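PDB 1OOE: dihydropteridine reductase from Caenorhabditis elegans, which probably reduces quinonoid dihydrobiopterin to tetrahydrobiopterin with NADH or NADPH, as a homodimeric member of the short-chain dehydrogenase/reductase family. Local coordinates for residues L198-E203 against S231-Q236. Numbering follows the deposited sequence. Where two conformers were deposited one is given.
Sequences LSFISE and STITPQ
The ring of Phe200 lies with one face against Ser231, whose CB stands 3.4 Å from the ring centroid and only 10° off the ring normal, a well-centred CH-pi contact. The strand backbone presents Ser231 CB to the ring, and Ser231 OG is hydrogen-bonded to Thr226 OG1. Ile233, two residues further along the same side of the strand, meets the ring differently: its CG1 comes in at the edge, near the ring plane, 3.6 Å from Phe200 CE2, and its CD1 follows at 3.8 Å from the same CE2. The phenyl group swings out from the helix on a chi1 of -175°, CG opposite the backbone N, and spans much of the 10.3 Å separating the axes of segments 198-203 and 231-235. No hydrogen bond crosses here, and an alanine in place of Phe200 would probably cost Ser231 CB its aromatic cover and Ile233 one of its apolar neighbours, opening a gap between helix and strand. His204, one turn on, also meets the Phe200 ring, while Ile224 touches it from strand 221-227. Helix 198-210 packs against strands 221-227 and 230-235, the antiparallel margin of the Rossmann-type sheet, and meets helix 14-25 through Leu198 and Ser202.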
loop_
_atom_site.group_PDB
_atom_site.type_symbol
_atom_site.label_atom_id
_atom_site.label_comp_id
_atom_site.label_asym_id
_atom_site.label_seq_id
_atom_site.Cartn_x
_atom_site.Cartn_y
_atom_site.Cartn_z
ATOM N N LEU A 198 -13.897 9.181 -22.240
ATOM C CA LEU A 198 -13.218 7.894 -22.150
ATOM C C LEU A 198 -12.348 7.659 -23.383
ATOM O O LEU A 198 -11.290 7.033 -23.295
ATOM C CB LEU A 198 -14.239 6.760 -21.997
ATOM C CG LEU A 198 -15.199 6.856 -20.799
ATOM C CD1 LEU A 198 -16.064 5.607 -20.737
ATOM C CD2 LEU A 198 -14.408 7.017 -19.505
ATOM N N SER A 199 -12.786 8.178 -24.529
ATOM C CA SER A 199 -12.045 8.019 -25.778
ATOM C C SER A 199 -10.648 8.638 -25.720
ATOM O O SER A 199 -9.744 8.201 -26.430
ATOM C CB SER A 199 -12.827 8.631 -26.947
ATOM O OG SER A 199 -12.978 10.033 -26.801
ATOM N N PHE A 200 -10.471 9.654 -24.882
ATOM C CA PHE A 200 -9.169 10.297 -24.751
ATOM C C PHE A 200 -8.175 9.258 -24.245
ATOM O O PHE A 200 -7.032 9.203 -24.701
ATOM C CB PHE A 200 -9.240 11.453 -23.753
ATOM C CG PHE A 200 -7.964 12.248 -23.647
ATOM C CD1 PHE A 200 -7.574 13.109 -24.671
ATOM C CD2 PHE A 200 -7.159 12.148 -22.516
ATOM C CE1 PHE A 200 -6.402 13.862 -24.566
ATOM C CE2 PHE A 200 -5.982 12.896 -22.400
ATOM C CZ PHE A 200 -5.604 13.756 -23.430
ATOM N N ILE A 201 -8.630 8.439 -23.299
ATOM C CA ILE A 201 -7.802 7.392 -22.713
ATOM C C ILE A 201 -7.556 6.250 -23.700
ATOM O O ILE A 201 -6.412 5.829 -23.898
ATOM C CB ILE A 201 -8.461 6.818 -21.428
ATOM C CG1 ILE A 201 -8.686 7.945 -20.413
ATOM C CG2 ILE A 201 -7.585 5.725 -20.833
ATOM C CD1 ILE A 201 -7.419 8.624 -19.954
ATOM N N SER A 202 -8.621 5.752 -24.324
ATOM C CA SER A 202 -8.491 4.655 -25.279
ATOM C C SER A 202 -7.548 5.041 -26.409
ATOM O O SER A 202 -6.706 4.244 -26.826
ATOM C CB SER A 202 -9.860 4.276 -25.856
ATOM O OG SER A 202 -10.743 3.852 -24.832
ATOM N N GLU A 203 -7.693 6.269 -26.897
ATOM C CA GLU A 203 -6.848 6.766 -27.973
ATOM C C GLU A 203 -5.381 6.812 -27.560
ATOM O O GLU A 203 -4.501 6.424 -28.336
ATOM C CB GLU A 203 -7.323 8.154 -28.414
ATOM C CG GLU A 203 -8.511 8.111 -29.368
ATOM C CD GLU A 203 -9.202 9.453 -29.509
ATOM O OE1 GLU A 203 -8.511 10.491 -29.441
ATOM O OE2 GLU A 203 -10.435 9.471 -29.699
ATOM N N SER A 231 -8.375 18.218 -23.049
ATOM C CA SER A 231 -7.743 17.340 -22.068
ATOM C C SER A 231 -6.222 17.451 -22.095
ATOM O O SER A 231 -5.620 17.631 -23.152
ATOM C CB SER A 231 -8.154 15.886 -22.310
ATOM O OG SER A 231 -9.545 15.709 -22.094
ATOM N N THR A 232 -5.611 17.334 -20.921
ATOM C CA THR A 232 -4.163 17.432 -20.789
ATOM C C THR A 232 -3.619 16.337 -19.874
ATOM O O THR A 232 -4.259 15.968 -18.891
ATOM C CB THR A 232 -3.759 18.803 -20.201
ATOM O OG1 THR A 232 -4.255 19.852 -21.041
ATOM C CG2 THR A 232 -2.246 18.918 -20.099
ATOM N N ILE A 233 -2.442 15.817 -20.216
ATOM C CA ILE A 233 -1.782 14.783 -19.422
ATOM C C ILE A 233 -0.504 15.401 -18.854
ATOM O O ILE A 233 0.383 15.808 -19.604
ATOM C CB ILE A 233 -1.409 13.560 -20.286
ATOM C CG1 ILE A 233 -2.672 12.971 -20.919
ATOM C CG2 ILE A 233 -0.696 12.505 -19.434
ATOM C CD1 ILE A 233 -2.397 11.796 -21.839
ATOM N N THR A 234 -0.415 15.472 -17.530
ATOM C CA THR A 234 0.745 16.069 -16.878
ATOM C C THR A 234 1.438 15.111 -15.907
ATOM O O THR A 234 0.851 14.700 -14.907
ATOM C CB THR A 234 0.335 17.333 -16.076
ATOM O OG1 THR A 234 -0.447 18.201 -16.905
ATOM C CG2 THR A 234 1.566 18.087 -15.593
ATOM N N PRO A 235 2.691 14.728 -16.204
ATOM C CA PRO A 235 3.428 13.822 -15.318
ATOM C C PRO A 235 3.645 14.514 -13.971
ATOM O O PRO A 235 3.953 15.711 -13.927
ATOM C CB PRO A 235 4.743 13.602 -16.066
ATOM C CG PRO A 235 4.351 13.759 -17.496
ATOM C CD PRO A 235 3.433 14.951 -17.457
ATOM N N GLN A 236 3.476 13.767 -12.883
ATOM C CA GLN A 236 3.648 14.310 -11.537
ATOM C C GLN A 236 4.974 13.890 -10.915
ATOM O O GLN A 236 5.747 13.185 -11.596
ATOM C CB GLN A 236 2.496 13.858 -10.632
ATOM C CG GLN A 236 1.122 14.281 -11.120
ATOM C CD GLN A 236 0.960 15.792 -11.181
ATOM O OE1 GLN A 236 1.033 16.475 -10.161
ATOM N NE2 GLN A 236 0.736 16.318 -12.379
ATOM O OXT GLN A 236 5.227 14.275 -9.753
#